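Local coordinates for protein muramidase (Sodiomyces alcalophilus, PDB 6ZM8) that cleaves peptidoglycan as a fungal GH25 lysozyme, hydrolysing the beta-1,4 linkages between N-acetylmuramic acid and N-acetylglucosamine, at residues A[26-31]-A[156-161]; A[36-41]-A[73-78]; A[58-63]-A[118-123]; A[112-117]-A[149-154]. All coordinates share one frame; numbering follows the deposited sequence. Where two conformers were deposited one is given.

Contact 1 of 4, residues A[26-31]-A[156-161]; sequences FVYIKA and PLWIAR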
# COMPACT_ATOMS: atom_id res chain seq x y z
N PHE A 26 -12.88 -2.41 2.21
CA PHE A 26 -11.48 -2.84 2.31
C PHE A 26 -10.73 -1.85 3.19
O PHE A 26 -11.12 -0.70 3.35
CB PHE A 26 -10.82 -2.98 0.92
CG PHE A 26 -10.66 -1.66 0.20
CD1 PHE A 26 -9.51 -0.89 0.37
CD2 PHE A 26 -11.69 -1.16 -0.61
CE1 PHE A 26 -9.39 0.35 -0.24
CE2 PHE A 26 -11.57 0.08 -1.22
CZ PHE A 26 -10.43 0.83 -1.04
N VAL A 27 -9.62 -2.36 3.72
CA VAL A 27 -8.75 -1.54 4.57
C VAL A 27 -7.30 -2.01 4.36
O VAL A 27 -7.04 -3.20 4.31
CB VAL A 27 -9.19 -1.59 6.04
CG1 VAL A 27 -9.11 -3.00 6.62
CG2 VAL A 27 -8.40 -0.59 6.90
N TYR A 28 -6.40 -1.03 4.28
CA TYR A 28 -4.96 -1.26 4.36
C TYR A 28 -4.45 -0.79 5.72
O TYR A 28 -4.86 0.25 6.23
CB TYR A 28 -4.19 -0.54 3.23
CG TYR A 28 -3.94 -1.39 2.01
CD1 TYR A 28 -3.01 -2.42 2.06
CD2 TYR A 28 -4.61 -1.17 0.82
CE1 TYR A 28 -2.74 -3.21 0.94
CE2 TYR A 28 -4.35 -1.95 -0.32
CZ TYR A 28 -3.41 -2.98 -0.24
OH TYR A 28 -3.21 -3.73 -1.37
N ILE A 29 -3.52 -1.57 6.28
CA ILE A 29 -3.09 -1.42 7.67
C ILE A 29 -1.57 -1.42 7.69
O ILE A 29 -0.93 -2.33 7.17
CB ILE A 29 -3.64 -2.57 8.53
CG1 ILE A 29 -5.17 -2.59 8.47
CG2 ILE A 29 -3.15 -2.44 9.96
CD1 ILE A 29 -5.79 -3.86 9.03
N LYS A 30 -0.96 -0.41 8.34
CA LYS A 30 0.50 -0.38 8.38
C LYS A 30 1.03 -1.56 9.17
O LYS A 30 0.62 -1.79 10.34
CB LYS A 30 1.00 0.90 9.04
CG LYS A 30 2.54 1.01 8.97
CD LYS A 30 3.04 2.36 9.41
CE LYS A 30 4.57 2.41 9.40
NZ LYS A 30 5.05 3.75 9.77
N ALA A 31 1.98 -2.29 8.59
CA ALA A 31 2.66 -3.39 9.27
C ALA A 31 4.05 -2.97 9.70
O ALA A 31 4.41 -3.17 10.90
CB ALA A 31 2.72 -4.64 8.42
N PRO A 156 -0.19 -3.09 -9.11
CA PRO A 156 -1.30 -2.14 -9.13
C PRO A 156 -0.91 -0.83 -8.44
O PRO A 156 -0.19 -0.85 -7.42
CB PRO A 156 -2.41 -2.86 -8.34
CG PRO A 156 -2.04 -4.35 -8.48
CD PRO A 156 -0.52 -4.35 -8.43
N LEU A 157 -1.45 0.27 -8.93
CA LEU A 157 -1.14 1.60 -8.40
C LEU A 157 -2.15 2.02 -7.34
O LEU A 157 -3.36 2.00 -7.57
CB LEU A 157 -1.19 2.60 -9.55
CG LEU A 157 -0.93 4.07 -9.15
CD1 LEU A 157 0.49 4.27 -8.62
CD2 LEU A 157 -1.21 4.96 -10.36
N TRP A 158 -1.60 2.48 -6.22
CA TRP A 158 -2.36 3.14 -5.15
C TRP A 158 -1.82 4.59 -5.10
O TRP A 158 -0.73 4.84 -4.60
CB TRP A 158 -2.17 2.39 -3.84
CG TRP A 158 -2.90 2.92 -2.66
CD1 TRP A 158 -3.80 3.93 -2.59
CD2 TRP A 158 -2.75 2.41 -1.32
NE1 TRP A 158 -4.22 4.11 -1.27
CE2 TRP A 158 -3.58 3.18 -0.49
CE3 TRP A 158 -1.94 1.41 -0.75
CZ2 TRP A 158 -3.62 3.01 0.90
CZ3 TRP A 158 -1.95 1.26 0.63
CH2 TRP A 158 -2.79 2.05 1.43
N ILE A 159 -2.57 5.48 -5.73
CA ILE A 159 -2.10 6.86 -5.92
C ILE A 159 -2.72 7.75 -4.84
O ILE A 159 -3.90 7.61 -4.54
CB ILE A 159 -2.44 7.34 -7.34
CG1 ILE A 159 -1.69 8.61 -7.72
CG2 ILE A 159 -3.94 7.49 -7.59
CD1 ILE A 159 -0.19 8.42 -7.83
N ALA A 160 -1.94 8.69 -4.34
CA ALA A 160 -2.43 9.64 -3.34
C ALA A 160 -2.52 11.04 -3.96
O ALA A 160 -1.54 11.56 -4.49
CB ALA A 160 -1.57 9.66 -2.11
N ARG A 161 -3.71 11.65 -3.81
CA ARG A 161 -3.90 13.06 -4.19
C ARG A 161 -5.21 13.52 -3.53
O ARG A 161 -6.28 13.00 -3.87
CB ARG A 161 -3.99 13.26 -5.69
CG ARG A 161 -4.07 14.75 -6.05
CD ARG A 161 -4.40 14.99 -7.49
NE ARG A 161 -4.22 16.37 -7.84
CZ ARG A 161 -4.96 16.99 -8.71
NH1 ARG A 161 -6.05 16.50 -9.25
NH2 ARG A 161 -4.60 18.18 -9.11
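Trp158 holds CG trans to its backbone N (chi1 -179°), which extends the indole across the interior toward Tyr28, and the phenol ring meets it with a chi1 of -94°, well away from a staggered value. The two residues sit on separate strands, 26-33 and 157-160, of the curled sheet of the GH25 beta/alpha barrel. These strands are not hydrogen-bonding neighbours: the CA atoms of Tyr28 and Trp158 are 10.8 Å apart, and only the aromatic side chains span the gap. They form an offset stack, with the Tyr28 ring and the six-membered ring of Trp158 at a centroid separation of 4.6 Å and their planes inclined by 22°. CZ3 of Trp158 lies over one face of the phenol, displaced toward its rim, 3.6 Å from both Tyr28 CG and Tyr28 CD2. The side chains run past each other in opposite directions, so their polar ends diverge: Tyr28 OH bonds to Pro91 O, and Trp158 NE1 to Asn192 OD1. Val133, on the strand beside 157-160, touches both side chains. A leucine at Tyr28 would probably strip the indole of its stacking partner on that face and leave Pro91 O without the hydroxyl it binds. At the root of the phenol side chain, Tyr28 CB reaches Trp158 CH2 at 3.5 Å.

Contact 2 of 4, residues A[36-41]-A[73-78]; sequences TFKSSA and ARYFAS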
# COMPACT_ATOMS: atom_id res chain seq x y z
N THR A 36 13.24 -2.60 11.14
CA THR A 36 13.29 -2.53 12.66
C THR A 36 11.90 -2.18 13.22
O THR A 36 11.74 -2.34 14.45
CB THR A 36 14.39 -1.55 13.18
OG1 THR A 36 14.00 -0.29 12.55
CG2 THR A 36 15.82 -1.80 12.65
N PHE A 37 10.95 -1.69 12.45
CA PHE A 37 9.70 -1.17 13.00
C PHE A 37 8.55 -2.09 12.61
O PHE A 37 8.30 -2.28 11.40
CB PHE A 37 9.46 0.24 12.46
CG PHE A 37 8.19 0.87 12.98
CD1 PHE A 37 6.95 0.61 12.42
CD2 PHE A 37 8.27 1.74 14.04
CE1 PHE A 37 5.84 1.21 12.94
CE2 PHE A 37 7.15 2.38 14.52
CZ PHE A 37 5.92 2.10 14.01
N LYS A 38 7.84 -2.58 13.61
CA LYS A 38 6.60 -3.32 13.43
C LYS A 38 5.53 -2.56 14.19
O LYS A 38 5.68 -2.36 15.43
CB LYS A 38 6.71 -4.74 13.97
CG LYS A 38 7.84 -5.57 13.37
CD LYS A 38 8.23 -6.81 14.18
CE LYS A 38 9.60 -7.40 13.88
NZ LYS A 38 10.74 -6.63 14.46
N SER A 39 4.47 -2.12 13.55
CA SER A 39 3.43 -1.37 14.23
C SER A 39 2.81 -2.18 15.36
O SER A 39 2.30 -3.28 15.15
CB SER A 39 2.33 -1.02 13.25
OG SER A 39 1.25 -0.46 13.98
N SER A 40 2.77 -1.59 16.56
CA SER A 40 2.15 -2.28 17.70
C SER A 40 0.64 -2.38 17.56
O SER A 40 0.04 -3.15 18.30
CB SER A 40 2.52 -1.60 19.00
OG SER A 40 2.05 -0.30 19.00
N ALA A 41 0.04 -1.61 16.65
CA ALA A 41 -1.42 -1.64 16.42
C ALA A 41 -1.83 -2.67 15.37
O ALA A 41 -3.00 -2.97 15.26
CB ALA A 41 -1.88 -0.26 15.97
N ALA A 73 11.51 -6.35 1.89
CA ALA A 73 10.42 -7.24 1.48
C ALA A 73 10.34 -8.46 2.39
O ALA A 73 9.24 -8.90 2.75
CB ALA A 73 10.62 -7.67 0.04
N ARG A 74 11.49 -9.04 2.76
CA ARG A 74 11.49 -10.18 3.68
C ARG A 74 10.91 -9.77 5.03
O ARG A 74 10.12 -10.53 5.64
CB ARG A 74 12.91 -10.74 3.89
CG ARG A 74 13.44 -11.54 2.74
CD ARG A 74 14.79 -12.20 3.03
NE ARG A 74 15.91 -11.26 2.96
CZ ARG A 74 16.62 -10.92 1.83
NH1 ARG A 74 16.20 -11.44 0.69
NH2 ARG A 74 17.57 -10.04 1.87
N TYR A 75 11.33 -8.63 5.56
CA TYR A 75 10.84 -8.18 6.87
C TYR A 75 9.33 -7.96 6.83
O TYR A 75 8.59 -8.39 7.72
CB TYR A 75 11.58 -6.91 7.26
CG TYR A 75 11.26 -6.41 8.64
CD1 TYR A 75 11.64 -7.11 9.76
CD2 TYR A 75 10.59 -5.22 8.85
CE1 TYR A 75 11.39 -6.65 11.05
CE2 TYR A 75 10.32 -4.73 10.12
CZ TYR A 75 10.74 -5.43 11.22
OH TYR A 75 10.51 -4.90 12.45
N PHE A 76 8.86 -7.28 5.79
CA PHE A 76 7.42 -7.04 5.62
C PHE A 76 6.65 -8.35 5.52
O PHE A 76 5.65 -8.56 6.23
CB PHE A 76 7.24 -6.19 4.37
CG PHE A 76 5.82 -5.95 3.97
CD1 PHE A 76 4.86 -5.45 4.87
CD2 PHE A 76 5.43 -6.14 2.64
CE1 PHE A 76 3.58 -5.14 4.43
CE2 PHE A 76 4.15 -5.82 2.21
CZ PHE A 76 3.22 -5.31 3.11
N ALA A 77 7.08 -9.26 4.63
CA ALA A 77 6.34 -10.50 4.40
C ALA A 77 6.29 -11.37 5.65
O ALA A 77 5.36 -12.15 5.80
CB ALA A 77 6.92 -11.25 3.23
N SER A 78 7.30 -11.26 6.53
CA SER A 78 7.36 -12.04 7.77
C SER A 78 6.59 -11.41 8.91
O SER A 78 6.46 -12.07 9.95
CB SER A 78 8.87 -12.21 8.20
OG SER A 78 9.56 -13.02 7.33
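A surface contact joins the short edge strand 37-38 to helix 69-78, centred on the hydroxyl of Tyr75. The burial supports this reading: the segments hide 168 Å² between them, and Tyr75 contributes 107 Å² of it. In the Lys38 conformer given, NZ donates to Tyr75 OH at 2.7 Å. Lys38 crosses the phenol at about a right angle and bends at its last torsion (chi4 75°), which turns the ammonium back to the hydroxyl; NZ then lies at the ring edge, in its plane. The bond is doubtful, because this side chain was modelled twice and Lys38 CG is unusually close to Tyr75 OH, at 2.9 Å. The backbone supplies the other flank: Phe37 O is also at the edge, in plane, 3.4 Å from Tyr75 CE2. Phe37 N comes within 3.2 Å of Tyr75 OH, but at too poor an angle for a hydrogen bond. Further along, Ser39 OG accepts from Ala41 N at 3.1 Å, a capping bond in the turn that leads into helix 42-51. Tyr75 also touches Thr32 of strand 26-33, the antiparallel neighbour of 37-38, while the next residue on the helix, Phe76, packs against Ala31 and Thr32 and meets Phe120 of helix 110-128.

Contact 3 of 4, residues A[58-63]-A[118-123]; sequences AYHFAQ and EDFVTT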
# COMPACT_ATOMS: atom_id res chain seq x y z
N ALA A 58 -1.88 -5.28 4.19
CA ALA A 58 -0.87 -4.61 4.98
C ALA A 58 -0.03 -3.71 4.08
O ALA A 58 0.08 -3.96 2.86
CB ALA A 58 0.04 -5.64 5.63
N TYR A 59 0.64 -2.71 4.68
CA TYR A 59 1.60 -1.91 3.92
C TYR A 59 2.90 -1.73 4.69
O TYR A 59 2.96 -1.85 5.95
CB TYR A 59 1.02 -0.58 3.41
CG TYR A 59 0.74 0.49 4.43
CD1 TYR A 59 1.72 1.40 4.81
CD2 TYR A 59 -0.54 0.66 4.97
CE1 TYR A 59 1.44 2.46 5.67
CE2 TYR A 59 -0.84 1.71 5.84
CZ TYR A 59 0.17 2.61 6.18
OH TYR A 59 -0.11 3.66 7.03
N HIS A 60 3.94 -1.46 3.91
CA HIS A 60 5.32 -1.28 4.39
C HIS A 60 5.79 0.10 4.02
O HIS A 60 5.74 0.49 2.84
CB HIS A 60 6.22 -2.29 3.65
CG HIS A 60 7.66 -2.11 4.02
ND1 HIS A 60 8.15 -2.57 5.24
CD2 HIS A 60 8.65 -1.47 3.35
CE1 HIS A 60 9.42 -2.22 5.27
NE2 HIS A 60 9.76 -1.53 4.16
N PHE A 61 6.30 0.87 4.99
CA PHE A 61 6.90 2.17 4.69
C PHE A 61 8.37 1.98 4.32
O PHE A 61 9.21 1.60 5.16
CB PHE A 61 6.73 3.15 5.86
CG PHE A 61 7.12 4.56 5.44
CD1 PHE A 61 8.44 4.99 5.39
CD2 PHE A 61 6.14 5.42 5.00
CE1 PHE A 61 8.77 6.26 4.91
CE2 PHE A 61 6.46 6.69 4.56
CZ PHE A 61 7.77 7.11 4.50
N ALA A 62 8.67 2.22 3.04
CA ALA A 62 10.01 2.03 2.51
C ALA A 62 11.01 3.01 3.13
O ALA A 62 10.74 4.20 3.26
CB ALA A 62 10.00 2.27 1.02
N GLN A 63 12.21 2.48 3.38
CA GLN A 63 13.37 3.29 3.81
C GLN A 63 14.53 2.94 2.89
O GLN A 63 15.38 2.11 3.24
CB GLN A 63 13.68 3.04 5.29
CG GLN A 63 12.66 3.70 6.20
CD GLN A 63 12.78 5.21 6.29
OE1 GLN A 63 13.68 5.81 5.68
NE2 GLN A 63 11.88 5.83 7.05
N GLU A 118 12.65 -2.44 -7.61
CA GLU A 118 12.64 -3.73 -8.29
C GLU A 118 13.02 -4.85 -7.34
O GLU A 118 12.43 -5.94 -7.35
CB GLU A 118 13.59 -3.66 -9.48
CG GLU A 118 13.65 -4.97 -10.29
CD GLU A 118 12.34 -5.29 -10.97
OE1 GLU A 118 11.90 -4.51 -11.83
OE2 GLU A 118 11.69 -6.26 -10.57
N ASP A 119 14.05 -4.62 -6.51
CA ASP A 119 14.47 -5.64 -5.56
C ASP A 119 13.34 -5.95 -4.56
O ASP A 119 13.07 -7.12 -4.25
CB ASP A 119 15.75 -5.17 -4.87
CG ASP A 119 16.51 -6.25 -4.14
OD1 ASP A 119 16.41 -7.42 -4.49
OD2 ASP A 119 17.28 -5.85 -3.21
N PHE A 120 12.68 -4.92 -4.07
CA PHE A 120 11.55 -5.15 -3.16
C PHE A 120 10.44 -5.96 -3.85
O PHE A 120 9.94 -6.95 -3.30
CB PHE A 120 11.01 -3.81 -2.64
CG PHE A 120 9.91 -3.99 -1.61
CD1 PHE A 120 8.60 -4.29 -1.99
CD2 PHE A 120 10.20 -3.87 -0.26
CE1 PHE A 120 7.62 -4.50 -1.03
CE2 PHE A 120 9.21 -4.05 0.71
CZ PHE A 120 7.92 -4.38 0.32
N VAL A 121 10.02 -5.51 -5.03
CA VAL A 121 8.81 -6.15 -5.59
C VAL A 121 9.14 -7.57 -6.10
O VAL A 121 8.28 -8.43 -6.05
CB VAL A 121 8.13 -5.29 -6.67
CG1 VAL A 121 7.85 -3.87 -6.15
CG2 VAL A 121 8.91 -5.21 -7.96
N THR A 122 10.34 -7.79 -6.67
CA THR A 122 10.71 -9.14 -7.08
C THR A 122 10.80 -10.05 -5.87
O THR A 122 10.34 -11.21 -5.90
CB THR A 122 12.02 -9.09 -7.88
OG1 THR A 122 11.79 -8.44 -9.11
CG2 THR A 122 12.57 -10.47 -8.17
N THR A 123 11.42 -9.57 -4.79
CA THR A 123 11.56 -10.39 -3.59
C THR A 123 10.19 -10.70 -2.98
O THR A 123 9.90 -11.85 -2.61
CB THR A 123 12.50 -9.72 -2.59
OG1 THR A 123 13.79 -9.54 -3.20
CG2 THR A 123 12.68 -10.56 -1.34
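Between His60 and Phe120, the closest approach is from Phe120 CE2 to His60 CD2, 3.7 Å away. The contact joins strand 55-61 to helix 110-128, part of the layer where helices pack on the outer side of the sheet in this GH25 beta/alpha barrel. It is narrow: the segments bury 82 Å² in all, almost all of it from these two residues, both of them buried. The next closest approach is from the same Phe120 CE2 to His60 CG, at 4.1 Å. Although the planes are inclined by only 28°, the centroids are 5.5 Å apart, so the rings are slid past one another and barely overlap; this is not a true stack. Each side chain has CG trans to its backbone N (chi1 176° for His60), an extended posture that carries the rings into the space between strand and helix.

Around this pair, the imidazole is gripped at both nitrogens, ND1 by Thr32 OG1 and NE2 by Gln72 OE1, which fixes the rotation of the ring. Gln72 is in turn placed by a bond from its NE2 to Gln63 O. Phe120 also touches Ala73 and Phe76 of helix 69-78 and Leu94 of strand 93-95. Within its own helix, the turn starting at Asp119 is doubly tied: Asp119 O accepts from Thr123 N at 3.0 Å, and from the opposite face of the carbonyl plane Thr123 OG1 donates to Asp119 O at 2.7 Å.

Contact 4 of 4, residues A[112-117]-A[149-154]; sequences AMVNWI and NRFANR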
# COMPACT_ATOMS: atom_id res chain seq x y z
N ALA A 112 19.11 4.14 -9.16
CA ALA A 112 19.30 3.34 -7.96
C ALA A 112 17.95 3.12 -7.26
O ALA A 112 17.71 2.05 -6.68
CB ALA A 112 20.30 3.95 -7.00
N MET A 113 17.10 4.13 -7.26
CA MET A 113 15.79 4.00 -6.63
C MET A 113 14.93 2.96 -7.38
O MET A 113 14.27 2.13 -6.76
CB MET A 113 15.09 5.36 -6.59
CG MET A 113 13.76 5.32 -5.84
SD MET A 113 13.85 4.93 -4.10
CE MET A 113 14.45 6.49 -3.48
N VAL A 114 14.95 3.02 -8.72
CA VAL A 114 14.25 2.01 -9.50
C VAL A 114 14.78 0.62 -9.15
O VAL A 114 13.99 -0.32 -8.97
CB VAL A 114 14.37 2.32 -11.00
CG1 VAL A 114 13.90 1.15 -11.86
CG2 VAL A 114 13.59 3.57 -11.36
N ASN A 115 16.10 0.46 -9.05
CA ASN A 115 16.64 -0.85 -8.71
C ASN A 115 16.19 -1.30 -7.31
O ASN A 115 15.94 -2.50 -7.11
CB ASN A 115 18.18 -0.83 -8.75
CG ASN A 115 18.76 -0.67 -10.14
OD1 ASN A 115 18.05 -0.76 -11.14
ND2 ASN A 115 20.06 -0.43 -10.16
N TRP A 116 16.12 -0.38 -6.37
CA TRP A 116 15.70 -0.72 -5.02
C TRP A 116 14.26 -1.23 -5.02
O TRP A 116 13.93 -2.25 -4.42
CB TRP A 116 15.85 0.53 -4.12
CG TRP A 116 15.64 0.26 -2.67
CD1 TRP A 116 16.63 0.05 -1.76
CD2 TRP A 116 14.39 0.10 -1.97
NE1 TRP A 116 16.08 -0.23 -0.52
CE2 TRP A 116 14.73 -0.21 -0.63
CE3 TRP A 116 13.04 0.21 -2.31
CZ2 TRP A 116 13.76 -0.45 0.35
CZ3 TRP A 116 12.07 -0.03 -1.34
CH2 TRP A 116 12.44 -0.37 -0.04
N ILE A 117 13.40 -0.48 -5.71
CA ILE A 117 11.98 -0.88 -5.82
C ILE A 117 11.88 -2.24 -6.52
O ILE A 117 11.12 -3.10 -6.08
CB ILE A 117 11.17 0.21 -6.53
CG1 ILE A 117 11.20 1.52 -5.71
CG2 ILE A 117 9.74 -0.26 -6.78
CD1 ILE A 117 10.76 2.74 -6.51
N ASN A 149 8.32 3.77 -15.77
CA ASN A 149 7.19 2.90 -16.13
C ASN A 149 7.46 1.42 -15.80
O ASN A 149 6.65 0.59 -16.19
CB ASN A 149 6.81 3.04 -17.59
CG ASN A 149 7.87 2.56 -18.53
OD1 ASN A 149 8.85 1.96 -18.14
ND2 ASN A 149 7.66 2.84 -19.82
N ARG A 150 8.53 1.11 -15.09
CA ARG A 150 9.01 -0.27 -15.00
C ARG A 150 8.10 -1.21 -14.24
O ARG A 150 8.22 -2.42 -14.40
CB ARG A 150 10.43 -0.30 -14.45
CG ARG A 150 11.34 0.17 -15.63
CD ARG A 150 12.79 -0.18 -15.59
NE ARG A 150 13.05 -1.01 -14.42
CZ ARG A 150 13.64 -2.19 -14.33
NH1 ARG A 150 14.13 -2.83 -15.40
NH2 ARG A 150 13.69 -2.71 -13.12
N PHE A 151 7.23 -0.68 -13.38
CA PHE A 151 6.44 -1.52 -12.46
C PHE A 151 4.98 -1.59 -12.86
O PHE A 151 4.25 -2.39 -12.26
CB PHE A 151 6.57 -1.01 -11.03
CG PHE A 151 8.03 -0.91 -10.66
CD1 PHE A 151 8.80 -2.04 -10.46
CD2 PHE A 151 8.64 0.32 -10.58
CE1 PHE A 151 10.17 -1.94 -10.27
CE2 PHE A 151 10.02 0.41 -10.38
CZ PHE A 151 10.77 -0.71 -10.22
N ALA A 152 4.51 -0.79 -13.82
CA ALA A 152 3.08 -0.64 -14.04
C ALA A 152 2.39 -1.92 -14.51
O ALA A 152 1.23 -2.15 -14.18
CB ALA A 152 2.81 0.48 -15.01
N ASN A 153 3.11 -2.79 -15.23
CA ASN A 153 2.51 -4.03 -15.76
C ASN A 153 2.58 -5.21 -14.76
O ASN A 153 2.24 -6.35 -15.08
CB ASN A 153 3.26 -4.44 -17.02
CG ASN A 153 2.68 -5.66 -17.67
OD1 ASN A 153 1.49 -5.72 -18.01
ND2 ASN A 153 3.51 -6.65 -17.88
N ARG A 154 3.08 -4.96 -13.60
CA ARG A 154 3.04 -5.93 -12.51
C ARG A 154 2.28 -5.44 -11.28
O ARG A 154 1.56 -6.20 -10.64
CB ARG A 154 4.46 -6.32 -12.07
CG ARG A 154 5.18 -7.21 -13.07
CD ARG A 154 6.65 -7.40 -12.74
NE ARG A 154 7.36 -6.16 -12.91
CZ ARG A 154 8.59 -5.91 -12.43
NH1 ARG A 154 9.21 -6.85 -11.71
NH2 ARG A 154 9.19 -4.77 -12.66
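Ile117 CG2 sits over one face of Phe151 in a CH-pi contact, 3.7 Å from the ring centroid and 16° off the normal. Ile117 has CG2 trans to the backbone N, which points this methyl at the ring. On the opposite face lies Arg150 CB, 4.1 Å above the plane and over its centre, so the phenyl is held between the helix and its own preceding residue. Among the van der Waals contacts, Val114 CG1 comes within 3.5 Å of Arg150 NE, a nitrogen buried here with no hydrogen-bond partner in the model. A glycine at Phe151 would probably open a gap beside Ile117 CG2 and leave Arg150 CB with no ring to rest on.

In the fold of this GH25 barrel, helix 110-128 meets here the loop between helix 138-145 and strand 157-160, whose type I turn runs from Asn149 to Ala152; Trp141 of helix 138-145 touches both Ile117 and Phe151. A contact of another kind is made by the carbonyl oxygen Val114 O, which lies beside the ring edge near its plane, 3.5 Å from Phe151 CZ.

Of the polar interactions, two are salt bridges to Glu118, OE1 taking Arg150 NH2 and OE2 taking Arg154 NH1. Within the loop, Arg154 NH2 donates to Arg150 O at 3.1 Å, nearly straight at 166°, reaching it from above the carbonyl plane.

Along the chain, contact 1 spans the other three: all of them fall between its segments. Contacts 2 and 3 alternate, as do 3 and 4, while 2 closes before 4 opens. Strand 26-33 of contact 1 is flanked in the sheet by strand 37-38 of contact 2 and strand 55-61 of contact 3. Contacts 3 and 4 share helix 110-128, their centres about 11 Å apart; the centres of 2 and 4 are about 21 Å apart. Measured from the chain centre, contact 1 lies in the barrel interior at about 4 Å, contact 3 between strand and helix at about 9 Å, and contacts 2 and 4 further out, at about 13 and 15 Å, tying distant sequence into one GH25 catalytic fold.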